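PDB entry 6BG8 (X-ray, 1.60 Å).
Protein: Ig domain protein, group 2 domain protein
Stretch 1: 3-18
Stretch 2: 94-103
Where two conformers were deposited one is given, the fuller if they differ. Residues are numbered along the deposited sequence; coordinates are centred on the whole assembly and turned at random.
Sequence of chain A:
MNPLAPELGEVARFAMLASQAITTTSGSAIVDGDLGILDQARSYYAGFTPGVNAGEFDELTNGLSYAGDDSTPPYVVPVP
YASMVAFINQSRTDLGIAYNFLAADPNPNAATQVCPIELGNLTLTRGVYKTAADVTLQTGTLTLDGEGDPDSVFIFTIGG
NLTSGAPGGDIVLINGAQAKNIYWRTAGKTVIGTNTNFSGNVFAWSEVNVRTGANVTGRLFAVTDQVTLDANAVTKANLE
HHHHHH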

# COMPACT_ATOMS: atom_id res chain seq x y z
N PRO A 3 0.71 3.14 18.99
CA PRO A 3 0.33 4.24 18.09
C PRO A 3 -1.11 4.10 17.62
O PRO A 3 -1.63 2.99 17.49
CB PRO A 3 1.31 4.11 16.92
CG PRO A 3 2.48 3.42 17.51
CD PRO A 3 1.94 2.47 18.54
N LEU A 4 -1.74 5.24 17.37
CA LEU A 4 -3.06 5.26 16.75
C LEU A 4 -2.90 5.08 15.25
O LEU A 4 -2.12 5.79 14.61
CB LEU A 4 -3.76 6.58 17.06
CG LEU A 4 -5.15 6.77 16.44
CD1 LEU A 4 -6.13 5.73 16.99
CD2 LEU A 4 -5.68 8.19 16.69
N ALA A 5 -3.59 4.09 14.70
CA ALA A 5 -3.52 3.87 13.26
C ALA A 5 -4.35 4.91 12.53
O ALA A 5 -5.31 5.46 13.09
CB ALA A 5 -4.02 2.47 12.91
N PRO A 6 -4.02 5.20 11.27
CA PRO A 6 -4.84 6.13 10.49
C PRO A 6 -6.20 5.53 10.17
O PRO A 6 -6.41 4.32 10.18
CB PRO A 6 -4.03 6.33 9.20
CG PRO A 6 -3.24 5.04 9.07
CD PRO A 6 -2.85 4.72 10.50
N GLU A 7 -7.15 6.43 9.92
CA GLU A 7 -8.45 6.05 9.37
C GLU A 7 -8.32 6.02 7.85
O GLU A 7 -7.94 7.01 7.23
CB GLU A 7 -9.52 7.05 9.81
CG GLU A 7 -10.86 6.87 9.14
CD GLU A 7 -11.50 5.54 9.47
OE1 GLU A 7 -11.47 5.15 10.66
OE2 GLU A 7 -12.02 4.89 8.54
N LEU A 8 -8.64 4.87 7.25
CA LEU A 8 -8.57 4.75 5.80
C LEU A 8 -9.88 5.09 5.10
O LEU A 8 -9.86 5.38 3.91
CB LEU A 8 -8.13 3.33 5.39
CG LEU A 8 -6.63 3.18 5.13
CD1 LEU A 8 -5.83 3.67 6.32
CD2 LEU A 8 -6.27 1.73 4.78
N GLY A 9 -11.00 5.05 5.81
CA GLY A 9 -12.25 5.41 5.17
C GLY A 9 -12.52 4.49 4.00
O GLY A 9 -12.36 3.26 4.09
N GLU A 10 -12.89 5.09 2.87
CA GLU A 10 -13.29 4.31 1.71
C GLU A 10 -12.12 3.53 1.12
O GLU A 10 -12.33 2.50 0.47
CB GLU A 10 -13.89 5.22 0.64
CG GLU A 10 -14.55 4.46 -0.51
CD GLU A 10 -15.78 3.71 -0.04
OE1 GLU A 10 -16.54 4.26 0.78
OE2 GLU A 10 -15.99 2.58 -0.50
N VAL A 11 -10.88 4.00 1.30
CA VAL A 11 -9.78 3.35 0.59
C VAL A 11 -9.31 2.08 1.27
O VAL A 11 -8.42 1.40 0.74
CB VAL A 11 -8.60 4.32 0.36
CG1 VAL A 11 -9.10 5.65 -0.22
CG2 VAL A 11 -7.77 4.52 1.62
N ALA A 12 -9.88 1.72 2.43
CA ALA A 12 -9.61 0.40 3.01
C ALA A 12 -9.95 -0.73 2.05
O ALA A 12 -9.37 -1.82 2.14
CB ALA A 12 -10.40 0.23 4.31
N ARG A 13 -10.88 -0.50 1.12
CA ARG A 13 -11.29 -1.54 0.18
C ARG A 13 -10.23 -1.86 -0.86
O ARG A 13 -10.32 -2.90 -1.51
CB ARG A 13 -12.56 -1.11 -0.56
CG ARG A 13 -12.33 0.08 -1.47
CD ARG A 13 -13.64 0.65 -1.98
NE ARG A 13 -14.32 -0.35 -2.79
CZ ARG A 13 -15.63 -0.53 -2.84
NH1 ARG A 13 -16.44 0.24 -2.13
NH2 ARG A 13 -16.13 -1.50 -3.60
N PHE A 14 -9.25 -0.99 -1.06
CA PHE A 14 -8.31 -1.17 -2.16
C PHE A 14 -7.11 -2.00 -1.74
O PHE A 14 -6.54 -1.78 -0.66
CB PHE A 14 -7.83 0.18 -2.69
CG PHE A 14 -8.89 0.99 -3.36
CD1 PHE A 14 -9.28 0.70 -4.67
CD2 PHE A 14 -9.51 2.04 -2.70
CE1 PHE A 14 -10.27 1.45 -5.30
CE2 PHE A 14 -10.49 2.79 -3.32
CZ PHE A 14 -10.88 2.50 -4.62
N ALA A 15 -6.74 -2.95 -2.60
CA ALA A 15 -5.39 -3.50 -2.57
C ALA A 15 -4.39 -2.51 -3.18
O ALA A 15 -3.26 -2.37 -2.69
CB ALA A 15 -5.36 -4.82 -3.34
N MET A 16 -4.80 -1.81 -4.24
CA MET A 16 -3.92 -0.86 -4.91
C MET A 16 -4.74 0.33 -5.37
O MET A 16 -5.85 0.17 -5.89
CB MET A 16 -3.21 -1.50 -6.11
CG MET A 16 -2.44 -2.75 -5.75
SD MET A 16 -1.49 -3.43 -7.13
CE MET A 16 -2.71 -3.60 -8.40
N LEU A 17 -4.18 1.52 -5.20
CA LEU A 17 -4.87 2.75 -5.55
C LEU A 17 -3.84 3.79 -5.93
O LEU A 17 -2.88 4.02 -5.18
CB LEU A 17 -5.73 3.25 -4.37
CG LEU A 17 -6.51 4.55 -4.54
CD1 LEU A 17 -7.68 4.37 -5.51
CD2 LEU A 17 -7.03 5.05 -3.19
N ALA A 18 -4.04 4.44 -7.08
CA ALA A 18 -3.08 5.42 -7.56
C ALA A 18 -3.81 6.59 -8.19
O ALA A 18 -4.95 6.47 -8.64
CB ALA A 18 -2.10 4.80 -8.57
N ASP A 94 -10.29 10.49 1.01
CA ASP A 94 -9.87 9.64 2.12
C ASP A 94 -8.42 9.22 1.99
O ASP A 94 -7.74 9.04 3.01
CB ASP A 94 -10.79 8.43 2.23
CG ASP A 94 -12.20 8.80 2.67
OD1 ASP A 94 -12.45 10.00 2.94
OD2 ASP A 94 -13.07 7.90 2.74
N LEU A 95 -7.91 9.05 0.76
CA LEU A 95 -6.49 8.79 0.60
C LEU A 95 -5.67 9.95 1.15
O LEU A 95 -4.70 9.76 1.89
CB LEU A 95 -6.14 8.54 -0.87
CG LEU A 95 -4.67 8.33 -1.21
CD1 LEU A 95 -4.05 7.22 -0.36
CD2 LEU A 95 -4.52 7.99 -2.70
N GLY A 96 -6.06 11.18 0.79
CA GLY A 96 -5.33 12.34 1.26
C GLY A 96 -5.33 12.45 2.77
O GLY A 96 -4.30 12.75 3.38
N ILE A 97 -6.48 12.18 3.39
CA ILE A 97 -6.58 12.22 4.85
C ILE A 97 -5.60 11.23 5.47
O ILE A 97 -4.85 11.57 6.39
CB ILE A 97 -8.03 11.92 5.30
CG1 ILE A 97 -8.97 13.06 4.90
CG2 ILE A 97 -8.09 11.67 6.83
CD1 ILE A 97 -10.46 12.73 5.04
N ALA A 98 -5.59 10.00 4.96
CA ALA A 98 -4.75 8.97 5.57
C ALA A 98 -3.26 9.25 5.37
O ALA A 98 -2.46 9.04 6.29
CB ALA A 98 -5.12 7.60 5.00
N TYR A 99 -2.86 9.68 4.16
CA TYR A 99 -1.46 10.05 3.96
C TYR A 99 -1.07 11.15 4.95
O TYR A 99 -0.00 11.09 5.58
CB TYR A 99 -1.21 10.51 2.52
CG TYR A 99 0.23 10.98 2.33
CD1 TYR A 99 0.60 12.29 2.61
CD2 TYR A 99 1.23 10.09 1.93
CE1 TYR A 99 1.90 12.72 2.50
CE2 TYR A 99 2.54 10.52 1.80
CZ TYR A 99 2.87 11.84 2.09
OH TYR A 99 4.16 12.30 1.98
N ASN A 100 -1.93 12.17 5.09
CA ASN A 100 -1.64 13.30 5.96
C ASN A 100 -1.55 12.87 7.42
O ASN A 100 -0.73 13.39 8.18
CB ASN A 100 -2.72 14.37 5.80
CG ASN A 100 -2.49 15.26 4.60
OD1 ASN A 100 -1.51 15.10 3.85
ND2 ASN A 100 -3.40 16.21 4.39
N PHE A 101 -2.41 11.94 7.83
CA PHE A 101 -2.34 11.40 9.19
C PHE A 101 -0.98 10.78 9.44
O PHE A 101 -0.34 11.04 10.47
CB PHE A 101 -3.47 10.38 9.38
CG PHE A 101 -3.53 9.77 10.77
CD1 PHE A 101 -2.58 8.85 11.21
CD2 PHE A 101 -4.59 10.09 11.61
CE1 PHE A 101 -2.67 8.30 12.49
CE2 PHE A 101 -4.68 9.53 12.89
CZ PHE A 101 -3.71 8.64 13.32
N LEU A 102 -0.51 9.96 8.50
CA LEU A 102 0.75 9.25 8.68
C LEU A 102 1.94 10.20 8.59
O LEU A 102 2.96 9.97 9.25
CB LEU A 102 0.87 8.13 7.65
CG LEU A 102 -0.03 6.92 7.87
CD1 LEU A 102 0.01 5.99 6.65
CD2 LEU A 102 0.38 6.17 9.13
N ALA A 103 1.83 11.25 7.77
CA ALA A 103 2.92 12.20 7.61
C ALA A 103 3.06 13.15 8.79
O ALA A 103 4.15 13.71 8.99
CB ALA A 103 2.72 13.01 6.33
O HOH W 1 -9.22 8.51 5.28

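The N-terminal segment packs as an extended, largely loop-like strap along one side of the helix that includes residues 94-103, in a mostly apolar contact that is fixed by a single direct hydrogen bond and one bridging water and buries 551 Å² in total. The two segments run in opposite senses: the CA atoms of Pro6 and Ala98 lie 5.7 Å apart, as do those of Gly9 and Asp94, so that from Pro6 to Gly9 advancing along the strap means stepping back along the helix. Asp94, Ala98 and Phe101, spaced four and three residues apart, all direct their CA-to-CB bonds toward the strap and supply much of the helical surface it covers.

At Phe101 the ring is engaged by three consecutive residues. Pro6 lies over one face, its CA 3.6 Å from the ring centroid and only 13° off the ring normal, which is the geometry of a CH-pi interaction; the CA hydrogen of a proline is slightly polarised and suits the electron-rich face. The pyrrolidine ring adds to this contact, with Pro6 CB 3.5 Å from Phe101 CD1, and it reaches on to Leu102, where Pro6 CG approaches CD2 at 3.8 Å. The carbonyl of Leu4 meets the same aromatic ring differently: Leu4 O lies 3.3 Å from Phe101 CE1, at the edge and near the ring plane, where the weakly positive ring hydrogens face outward. The side chain of Leu4 also touches the ring, with CG 3.9 Å from Phe101 CZ.

Ala98 offers only a methyl group, and the strap comes close to the helix here. Ala98 CB is 3.6 Å from Glu7 O and 4.2 Å from Leu8 CD1. Although Glu7 O lies against this methyl, its polar demand is met by water 1, which donates to Glu7 O and to Asp94 O, both at 2.8 Å. The water thus links two backbone carbonyls that could not hydrogen-bond to each other. Asp94 O also accepts the helical hydrogen bond from Ala98 N at 3.1 Å.

The polar anchor is Asp94. Glu10 N donates to Asp94 OD2 at 2.8 Å with an angle of 176°, a short and almost linear bond at the start of the 3-10 segment. Gly9 passes directly beside this carboxylate, its CA 3.6 Å from Asp94 OD2. An ideal CB on Gly9 would lie 2.4 Å from the same oxygen, a clash, and the positive phi of 60° independently favours glycine. The carboxylate of Glu10 is turned to another task: its end leads away from the helix, and OE2 forms a salt bridge with Arg13 NH1 at 2.9 Å.

Beyond this anchor the contact becomes apolar again around Leu95. Val11 CG1 packs 3.7 Å from Leu95 N and 4.2 Å from Leu95 CB. Farther along the chain, Leu17, in a strand, brings its CD2 to 3.9 Å from Leu95 CD2, so that Leu95 receives both the 3-10 segment and the following strand.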